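Local coordinates for protein NDP-rhamnosyltransferase (Saccharopolyspora spinosa, PDB 3UYL) that is a glycosyltransferase-family protein of the GT-B clan, modelled here with thymidine-5'-diphosphate bound, at residues Pro8-Thr13 with Pro37-Ala42; Met18-Trp23 with Gln198-Asn203; Leu177-Cys182 with Arg381-Thr386. All coordinates share one frame; numbering follows the deposited sequence.

Contact 1. Residues Pro8-Thr13 with Pro37-Ala42; sequences PLPYPT and PPELQA. With TYD (thymidine-5'-diphosphate), chain C.
Leu40 presses its forked end against the proline-rich turn of Pro8-Thr13, and this one side chain makes most of the close packing with Pro37-Ala42. Its CG lies anti to the carbonyl carbon (chi1 -79°), beside the backbone N, and from there the two methyls divide over the turn. CD1 goes to the start of it, 3.5 Å from Leu9 O; CD2 goes to the far end, where it sits 3.7 Å from Tyr11 C and also meets the ring of Pro12. Between them Leu40 CG is 4.0 Å from Pro10 CA, so Leu40 packs mainly against backbone atoms of the turn. That backbone is sharply bent: Pro10 is the centre of an inverse gamma turn, in which Tyr11 N bonds back to Leu9 O. Pro8, at the start of the segment, is buried and touches Ile34 and Met18. Bordering this close packing, Pro10 CB is 3.9 Å from CG of the buried Pro37, a plain proline-on-proline touch.

Toward solvent the fit slackens. The exposed Glu39 bends at chi2 (95°) and runs alongside the partly exposed Pro10 ring, its OE2 3.7 Å from Pro10 CB. That is carboxylate against hydrocarbon, a van der Waals contact rather than a polar one. Thr13 turns away from Pro37-Ala42 altogether and lies near thymidine-5'-diphosphate, with its CB 3.6 Å from O1A of the ligand.

Both segments follow neighbouring parallel strands, 3-7 and 31-36, and lead into helices 12-16 and 38-46. Loops packed together at the C-terminal edge of a parallel sheet, one of them reaching the nucleotide, belong to the Rossmann-like N-terminal domain of a GT-B protein.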
# COMPACT_ATOMS: atom_id res chain seq x y z
N PRO A 8 -15.45 -0.07 -5.98
CA PRO A 8 -15.97 -0.95 -4.89
C PRO A 8 -17.32 -0.48 -4.39
O PRO A 8 -17.70 0.67 -4.64
CB PRO A 8 -14.96 -0.72 -3.79
CG PRO A 8 -14.61 0.74 -3.98
CD PRO A 8 -14.60 1.02 -5.45
N LEU A 9 -18.03 -1.34 -3.69
CA LEU A 9 -19.15 -0.90 -2.86
C LEU A 9 -18.62 -0.20 -1.61
O LEU A 9 -17.49 -0.50 -1.19
CB LEU A 9 -20.00 -2.09 -2.40
CG LEU A 9 -21.22 -2.45 -3.26
CD1 LEU A 9 -22.12 -3.38 -2.44
CD2 LEU A 9 -22.03 -1.24 -3.74
N PRO A 10 -19.44 0.69 -0.97
CA PRO A 10 -18.92 1.35 0.20
C PRO A 10 -18.75 0.46 1.45
O PRO A 10 -19.15 0.84 2.58
CB PRO A 10 -19.88 2.54 0.39
CG PRO A 10 -21.18 2.06 -0.15
CD PRO A 10 -20.80 1.18 -1.32
N TYR A 11 -18.12 -0.71 1.26
CA TYR A 11 -17.74 -1.58 2.38
C TYR A 11 -16.26 -1.84 2.38
O TYR A 11 -15.73 -2.37 1.40
CB TYR A 11 -18.40 -2.93 2.31
CG TYR A 11 -19.89 -2.90 2.19
CD1 TYR A 11 -20.68 -2.48 3.25
CD2 TYR A 11 -20.49 -3.31 1.03
CE1 TYR A 11 -22.08 -2.48 3.14
CE2 TYR A 11 -21.88 -3.34 0.91
CZ TYR A 11 -22.67 -2.92 1.95
OH TYR A 11 -24.04 -2.96 1.77
N PRO A 12 -15.59 -1.49 3.50
CA PRO A 12 -14.13 -1.59 3.57
C PRO A 12 -13.56 -2.91 3.14
O PRO A 12 -12.61 -2.93 2.32
CB PRO A 12 -13.83 -1.30 5.05
CG PRO A 12 -14.90 -0.35 5.46
CD PRO A 12 -16.15 -0.80 4.69
N THR A 13 -14.11 -4.03 3.65
CA THR A 13 -13.55 -5.33 3.28
C THR A 13 -13.66 -5.67 1.78
O THR A 13 -12.81 -6.40 1.24
CB THR A 13 -14.08 -6.48 4.17
OG1 THR A 13 -15.50 -6.47 4.13
CG2 THR A 13 -13.82 -6.20 5.63
N PRO A 37 -16.47 6.59 -2.16
CA PRO A 37 -17.34 7.41 -1.29
C PRO A 37 -16.64 7.63 0.02
O PRO A 37 -15.66 6.90 0.26
CB PRO A 37 -18.54 6.50 -1.01
CG PRO A 37 -18.37 5.29 -1.87
CD PRO A 37 -16.92 5.20 -2.26
N PRO A 38 -17.15 8.56 0.89
CA PRO A 38 -16.59 8.88 2.23
C PRO A 38 -16.22 7.66 3.06
O PRO A 38 -15.14 7.62 3.66
CB PRO A 38 -17.74 9.63 2.92
CG PRO A 38 -18.37 10.41 1.78
CD PRO A 38 -18.24 9.50 0.55
N GLU A 39 -17.10 6.65 3.07
CA GLU A 39 -16.86 5.47 3.91
C GLU A 39 -15.63 4.70 3.47
O GLU A 39 -15.11 3.92 4.22
CB GLU A 39 -18.08 4.51 3.88
CG GLU A 39 -19.43 5.17 4.15
CD GLU A 39 -20.18 5.57 2.88
OE1 GLU A 39 -19.68 6.39 2.06
OE2 GLU A 39 -21.31 5.07 2.71
N LEU A 40 -15.17 4.90 2.24
CA LEU A 40 -14.01 4.14 1.76
C LEU A 40 -12.67 4.86 1.81
O LEU A 40 -11.64 4.25 1.57
CB LEU A 40 -14.20 3.67 0.33
CG LEU A 40 -15.08 2.43 0.10
CD1 LEU A 40 -15.02 2.04 -1.38
CD2 LEU A 40 -14.70 1.27 1.03
N GLN A 41 -12.74 6.17 2.01
CA GLN A 41 -11.59 7.08 1.88
C GLN A 41 -10.40 6.57 2.75
O GLN A 41 -9.27 6.34 2.25
CB GLN A 41 -12.11 8.45 2.34
CG GLN A 41 -11.51 9.68 1.73
CD GLN A 41 -11.66 9.70 0.23
OE1 GLN A 41 -12.77 9.88 -0.31
NE2 GLN A 41 -10.54 9.52 -0.46
N ALA A 42 -10.67 6.37 4.04
CA ALA A 42 -9.64 5.90 4.98
C ALA A 42 -9.06 4.50 4.63
O ALA A 42 -7.85 4.33 4.65
CB ALA A 42 -10.15 6.01 6.41
PA TYD C . -13.82 -9.10 7.59
O1A TYD C . -13.93 -9.51 6.15
O2A TYD C . -13.43 -10.15 8.64
O3A TYD C . -15.31 -8.50 7.95
PB TYD C . -15.71 -7.37 9.05
O1B TYD C . -14.86 -6.12 8.80
O2B TYD C . -17.16 -6.95 8.99
O3B TYD C . -15.41 -8.31 10.22
O5' TYD C . -12.77 -7.83 7.57
C5' TYD C . -12.04 -7.24 8.70
C4' TYD C . -10.59 -6.95 8.27
O4' TYD C . -9.95 -6.25 9.35
C3' TYD C . -9.79 -8.26 8.06
O3' TYD C . -8.74 -8.15 7.11
C2' TYD C . -9.04 -8.44 9.34
C1' TYD C . -8.83 -7.01 9.79
N1 TYD C . -8.67 -6.73 11.21
C2 TYD C . -7.41 -6.95 11.81
O2 TYD C . -6.48 -7.44 11.15
N3 TYD C . -7.21 -6.68 13.11
C4 TYD C . -8.23 -6.16 13.82
O4 TYD C . -8.05 -5.90 15.00
C5 TYD C . -9.57 -5.89 13.21
C5M TYD C . -10.69 -5.31 14.02
C6 TYD C . -9.73 -6.20 11.89

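Contact 2. Residues Met18-Trp23 with Gln198-Asn203; sequences MVPLCW and QYVPYN. With TYD (thymidine-5'-diphosphate), chain C.
Pro20, in the first turn of helix 19-27, faces Val200 in an irregular run of chain, and their CA atoms, 6.5 Å apart, mark the closest backbone approach between Met18-Trp23 and Gln198-Asn203. The two side chains pass with opposite headings, bringing Pro20 CG to 3.8 Å from Val200 CB. The same proline ring also meets the CB of Tyr202.

Tyr202 carries the rest. With CG anti to the backbone N (chi1 173°) its ring is stretched out to the helix, where Val19 and Trp23 receive it. Val19 CG1 stands over one face in a CH-pi contact, 3.9 Å from the centroid of the Tyr202 ring and shifted toward the rim. Trp23 turns its edge toward the face of Tyr202, an offset edge-to-face pair with planes at 74°, the six-membered ring of Trp23 lying 5.2 Å from the Tyr202 ring between centroids. The touching atoms are Trp23 CH2 and Tyr202 CD1, at 3.6 Å. Val19 CG1 also covers part of one Trp23 face, so a single methyl serves both rings. The indole NE1 is hydrogen-bonded to Ala47 O, and the Trp23 ring stacks on Trp23 of the second subunit.

One residue further on, the chemistry turns polar. Asn203 ND2 gives a hydrogen bond to O3' of thymidine-5'-diphosphate at 3.0 Å, fairly straight with 158° at the hydrogen. Both ends of this amide have protein partners too, ND2 with Thr301 OG1 and OD1 with the backbone N of Asn281, which should fix its rotation. A wholly apolar and aromatic grip on the Tyr202 ring thus sits directly beside a directional bond to the deoxyribose O3' of thymidine-5'-diphosphate, consistent with the helix helping to position the ligand-binding loop.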
# COMPACT_ATOMS: atom_id res chain seq x y z
N MET A 18 -9.35 -6.28 -2.73
CA MET A 18 -8.66 -5.92 -3.95
C MET A 18 -7.32 -5.30 -3.71
O MET A 18 -6.61 -5.10 -4.68
CB MET A 18 -9.50 -4.89 -4.75
CG MET A 18 -10.89 -5.47 -5.07
SD MET A 18 -11.95 -4.56 -6.22
CE MET A 18 -12.57 -3.39 -5.03
N VAL A 19 -6.99 -4.91 -2.47
CA VAL A 19 -5.71 -4.23 -2.22
C VAL A 19 -4.44 -4.91 -2.80
O VAL A 19 -3.65 -4.24 -3.49
CB VAL A 19 -5.58 -3.76 -0.76
CG1 VAL A 19 -4.15 -3.38 -0.47
CG2 VAL A 19 -6.60 -2.64 -0.47
N PRO A 20 -4.23 -6.23 -2.57
CA PRO A 20 -3.08 -6.87 -3.19
C PRO A 20 -3.05 -6.85 -4.73
O PRO A 20 -1.95 -6.62 -5.29
CB PRO A 20 -3.14 -8.31 -2.66
CG PRO A 20 -3.70 -8.07 -1.24
CD PRO A 20 -4.85 -7.14 -1.59
N LEU A 21 -4.21 -7.03 -5.41
CA LEU A 21 -4.23 -6.79 -6.84
C LEU A 21 -3.88 -5.35 -7.15
O LEU A 21 -3.22 -5.12 -8.12
CB LEU A 21 -5.61 -7.06 -7.42
CG LEU A 21 -5.60 -7.19 -8.98
CD1 LEU A 21 -4.56 -8.14 -9.59
CD2 LEU A 21 -6.98 -7.63 -9.44
N CYS A 22 -4.32 -4.35 -6.36
CA CYS A 22 -3.99 -2.96 -6.74
C CYS A 22 -2.47 -2.75 -6.66
O CYS A 22 -1.85 -2.12 -7.55
CB CYS A 22 -4.74 -1.91 -5.88
SG CYS A 22 -6.51 -1.95 -6.17
N TRP A 23 -1.88 -3.25 -5.59
CA TRP A 23 -0.42 -3.19 -5.41
C TRP A 23 0.28 -3.85 -6.55
O TRP A 23 1.23 -3.28 -7.08
CB TRP A 23 0.02 -3.89 -4.17
CG TRP A 23 -0.30 -3.18 -2.90
CD1 TRP A 23 -0.60 -1.81 -2.71
CD2 TRP A 23 -0.29 -3.78 -1.54
NE1 TRP A 23 -0.81 -1.56 -1.36
CE2 TRP A 23 -0.62 -2.70 -0.61
CE3 TRP A 23 -0.04 -5.08 -1.03
CZ2 TRP A 23 -0.71 -2.92 0.76
CZ3 TRP A 23 -0.20 -5.29 0.32
CH2 TRP A 23 -0.49 -4.22 1.21
N GLN A 198 -5.15 -15.83 -6.17
CA GLN A 198 -4.81 -16.28 -4.83
C GLN A 198 -5.06 -15.17 -3.82
O GLN A 198 -4.57 -14.06 -4.02
CB GLN A 198 -3.31 -16.64 -4.75
CG GLN A 198 -3.00 -17.40 -3.48
CD GLN A 198 -1.59 -17.99 -3.36
OE1 GLN A 198 -1.01 -18.56 -4.30
NE2 GLN A 198 -1.07 -17.93 -2.18
N TYR A 199 -5.76 -15.51 -2.75
CA TYR A 199 -6.00 -14.61 -1.58
C TYR A 199 -4.65 -14.24 -0.96
O TYR A 199 -3.84 -15.14 -0.65
CB TYR A 199 -6.93 -15.33 -0.53
CG TYR A 199 -7.12 -14.40 0.66
CD1 TYR A 199 -7.91 -13.25 0.54
CD2 TYR A 199 -6.42 -14.59 1.85
CE1 TYR A 199 -8.07 -12.34 1.58
CE2 TYR A 199 -6.58 -13.69 2.92
CZ TYR A 199 -7.41 -12.56 2.77
OH TYR A 199 -7.54 -11.63 3.80
N VAL A 200 -4.39 -12.95 -0.74
CA VAL A 200 -3.19 -12.54 0.02
C VAL A 200 -3.68 -11.83 1.29
O VAL A 200 -4.53 -10.96 1.22
CB VAL A 200 -2.32 -11.58 -0.81
CG1 VAL A 200 -1.23 -10.93 0.07
CG2 VAL A 200 -1.67 -12.33 -2.01
N PRO A 201 -3.18 -12.21 2.47
CA PRO A 201 -3.88 -11.60 3.62
C PRO A 201 -3.58 -10.12 3.90
O PRO A 201 -2.72 -9.81 4.70
CB PRO A 201 -3.43 -12.46 4.84
CG PRO A 201 -2.32 -13.29 4.40
CD PRO A 201 -2.26 -13.30 2.86
N TYR A 202 -4.34 -9.21 3.34
CA TYR A 202 -4.16 -7.83 3.70
C TYR A 202 -5.17 -7.46 4.76
O TYR A 202 -6.38 -7.33 4.49
CB TYR A 202 -4.30 -6.89 2.51
CG TYR A 202 -4.27 -5.44 2.95
CD1 TYR A 202 -3.12 -4.92 3.54
CD2 TYR A 202 -5.38 -4.61 2.81
CE1 TYR A 202 -3.05 -3.59 3.95
CE2 TYR A 202 -5.33 -3.26 3.24
CZ TYR A 202 -4.14 -2.78 3.79
OH TYR A 202 -4.04 -1.47 4.23
N ASN A 203 -4.68 -7.24 5.97
CA ASN A 203 -5.53 -6.97 7.12
C ASN A 203 -5.37 -5.54 7.63
O ASN A 203 -5.96 -5.18 8.66
CB ASN A 203 -5.27 -7.98 8.27
CG ASN A 203 -5.21 -9.44 7.78
OD1 ASN A 203 -4.25 -10.14 8.10
ND2 ASN A 203 -6.25 -9.91 7.08
PA TYD C . -13.82 -9.10 7.59
O1A TYD C . -13.93 -9.51 6.15
O2A TYD C . -13.43 -10.15 8.64
O3A TYD C . -15.31 -8.50 7.95
PB TYD C . -15.71 -7.37 9.05
O1B TYD C . -14.86 -6.12 8.80
O2B TYD C . -17.16 -6.95 8.99
O3B TYD C . -15.41 -8.31 10.22
O5' TYD C . -12.77 -7.83 7.57
C5' TYD C . -12.04 -7.24 8.70
C4' TYD C . -10.59 -6.95 8.27
O4' TYD C . -9.95 -6.25 9.35
C3' TYD C . -9.79 -8.26 8.06
O3' TYD C . -8.74 -8.15 7.11
C2' TYD C . -9.04 -8.44 9.34
C1' TYD C . -8.83 -7.01 9.79
N1 TYD C . -8.67 -6.73 11.21
C2 TYD C . -7.41 -6.95 11.81
O2 TYD C . -6.48 -7.44 11.15
N3 TYD C . -7.21 -6.68 13.11
C4 TYD C . -8.23 -6.16 13.82
O4 TYD C . -8.05 -5.90 15.00
C5 TYD C . -9.57 -5.89 13.21
C5M TYD C . -10.69 -5.31 14.02
C6 TYD C . -9.73 -6.20 11.89

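Contact 3. Residues Leu177-Cys182 with Arg381-Thr386; sequences LILDPC and RTLENT
A single methyl, CD2 of Leu177, makes three of the four contacts between Leu177-Cys182 and Arg381-Thr386, though nearly 200 residues separate the two segments in sequence. The setting is the GT-B fold, in which the last helix of the chain crosses back to the N-terminal domain; here helix 376-385 lies beside strand 177-180 of that domain's parallel sheet. The two short axes pass 11.1 Å apart and run nearly antiparallel, at 167°.

Leu177 leads the way across. Its CG is anti to the backbone N (chi1 -174°), which carries CD2 out to the helix, among side chains of successive turns. There Leu177 CD2 meets Thr382 CG2 at 3.7 Å and touches Leu383 CD2 and Thr386 OG1 besides. Leu179, next on the same side of the strand, lends only a distant contact, its CD1 4.4 Å from Leu383 CD2. Val139 of the adjoining strand touches Leu177, Leu179 and Leu383, adding to the largely apolar patch.

Some polar groups bond within their own segment. Asp180 OD1 accepts from Cys182 N in an Asx turn, while its OD2 looks outside, to a salt bridge with Arg142. One turn on from Thr382, Thr386 OG1 donates to Thr382 O over 3.0 Å, approaching from above the carbonyl plane, 40° out of it.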
# COMPACT_ATOMS: atom_id res chain seq x y z
N LEU A 177 -14.68 -10.57 -17.52
CA LEU A 177 -13.86 -11.47 -16.70
C LEU A 177 -14.37 -11.37 -15.28
O LEU A 177 -14.70 -10.26 -14.81
CB LEU A 177 -12.42 -10.94 -16.74
CG LEU A 177 -11.25 -11.69 -16.12
CD1 LEU A 177 -11.24 -13.21 -16.46
CD2 LEU A 177 -9.97 -10.97 -16.48
N ILE A 178 -14.41 -12.49 -14.54
CA ILE A 178 -14.68 -12.42 -13.08
C ILE A 178 -13.49 -13.00 -12.30
O ILE A 178 -13.04 -14.11 -12.60
CB ILE A 178 -15.92 -13.26 -12.75
CG1 ILE A 178 -17.16 -12.65 -13.43
CG2 ILE A 178 -16.07 -13.42 -11.26
CD1 ILE A 178 -18.49 -13.33 -13.04
N LEU A 179 -12.94 -12.26 -11.34
CA LEU A 179 -11.83 -12.78 -10.50
C LEU A 179 -12.34 -13.31 -9.16
O LEU A 179 -13.16 -12.67 -8.48
CB LEU A 179 -10.73 -11.73 -10.19
CG LEU A 179 -10.17 -11.19 -11.52
CD1 LEU A 179 -9.07 -10.25 -11.13
CD2 LEU A 179 -9.69 -12.17 -12.63
N ASP A 180 -11.81 -14.47 -8.78
CA ASP A 180 -12.39 -15.19 -7.68
C ASP A 180 -11.29 -15.68 -6.73
O ASP A 180 -10.56 -16.59 -7.06
CB ASP A 180 -13.22 -16.37 -8.24
CG ASP A 180 -14.13 -16.99 -7.19
OD1 ASP A 180 -13.98 -16.71 -5.98
OD2 ASP A 180 -15.07 -17.72 -7.57
N PRO A 181 -11.19 -15.08 -5.51
CA PRO A 181 -10.26 -15.56 -4.54
C PRO A 181 -10.80 -16.73 -3.67
O PRO A 181 -10.08 -17.26 -2.82
CB PRO A 181 -9.98 -14.30 -3.70
CG PRO A 181 -11.34 -13.68 -3.60
CD PRO A 181 -11.90 -13.87 -5.02
N CYS A 182 -12.08 -17.08 -3.82
CA CYS A 182 -12.69 -18.00 -2.90
C CYS A 182 -12.14 -19.38 -3.13
O CYS A 182 -11.98 -19.84 -4.30
CB CYS A 182 -14.22 -17.99 -3.10
SG CYS A 182 -15.09 -19.15 -1.99
N ARG A 381 -0.93 -9.78 -16.01
CA ARG A 381 -0.91 -10.18 -17.41
C ARG A 381 -2.30 -10.39 -17.99
O ARG A 381 -2.60 -9.93 -19.10
CB ARG A 381 -0.02 -11.40 -17.66
CG ARG A 381 -0.09 -11.86 -19.13
CD ARG A 381 0.43 -10.87 -20.20
NE ARG A 381 1.80 -11.13 -20.74
CZ ARG A 381 2.41 -12.33 -20.85
NH1 ARG A 381 3.65 -12.41 -21.33
NH2 ARG A 381 1.79 -13.45 -20.45
N THR A 382 -3.14 -11.11 -17.27
CA THR A 382 -4.52 -11.27 -17.73
C THR A 382 -5.24 -9.94 -17.93
O THR A 382 -5.87 -9.76 -18.95
CB THR A 382 -5.39 -12.12 -16.80
OG1 THR A 382 -4.72 -13.33 -16.49
CG2 THR A 382 -6.69 -12.48 -17.45
N LEU A 383 -5.19 -9.04 -16.96
CA LEU A 383 -5.87 -7.76 -17.16
C LEU A 383 -5.36 -6.99 -18.36
O LEU A 383 -6.15 -6.40 -19.08
CB LEU A 383 -5.81 -6.83 -15.92
CG LEU A 383 -6.42 -7.31 -14.62
CD1 LEU A 383 -6.85 -6.13 -13.76
CD2 LEU A 383 -7.59 -8.24 -14.78
N GLU A 384 -4.06 -6.96 -18.54
CA GLU A 384 -3.45 -6.34 -19.74
C GLU A 384 -4.07 -6.91 -21.03
O GLU A 384 -4.38 -6.16 -21.93
CB GLU A 384 -1.94 -6.55 -19.75
CG GLU A 384 -1.17 -5.71 -18.75
CD GLU A 384 0.25 -6.21 -18.55
OE1 GLU A 384 0.54 -7.26 -19.11
OE2 GLU A 384 1.08 -5.60 -17.80
N ASN A 385 -4.31 -8.22 -21.08
CA ASN A 385 -4.88 -8.85 -22.27
C ASN A 385 -6.39 -8.64 -22.40
O ASN A 385 -6.95 -8.96 -23.44
CB ASN A 385 -4.50 -10.33 -22.34
CG ASN A 385 -3.00 -10.53 -22.40
OD1 ASN A 385 -2.24 -9.59 -22.66
ND2 ASN A 385 -2.54 -11.75 -22.11
N THR A 386 -7.02 -8.13 -21.34
CA THR A 386 -8.40 -7.69 -21.38
C THR A 386 -8.31 -6.16 -21.53
O THR A 386 -9.23 -5.55 -22.06
CB THR A 386 -9.19 -8.01 -20.09
OG1 THR A 386 -8.75 -9.26 -19.50
CG2 THR A 386 -10.69 -8.05 -20.35

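Contact 2 is the buried one; contacts 1 and 3 are partly buried and lie farther from the centre of the chain. Contact 1 stays inside the N-terminal domain, whereas contact 3 ties the sheet of that domain to the C-terminal helix. Contact 2 hydrogen-bonds thymidine-5'-diphosphate, while contact 1 only comes near it; the two meet through Pro8 CB and Met18 CE, 3.8 Å apart, with helices 12-16 and 19-27 consecutive in the chain. Contacts 2 and 3 join where Leu21 CD2 packs on Leu179 CD1. Chemistry follows place: prolines and one leucine at the loop edge, aromatic rings buried partly against the second subunit, aliphatic methyls beside the last helix.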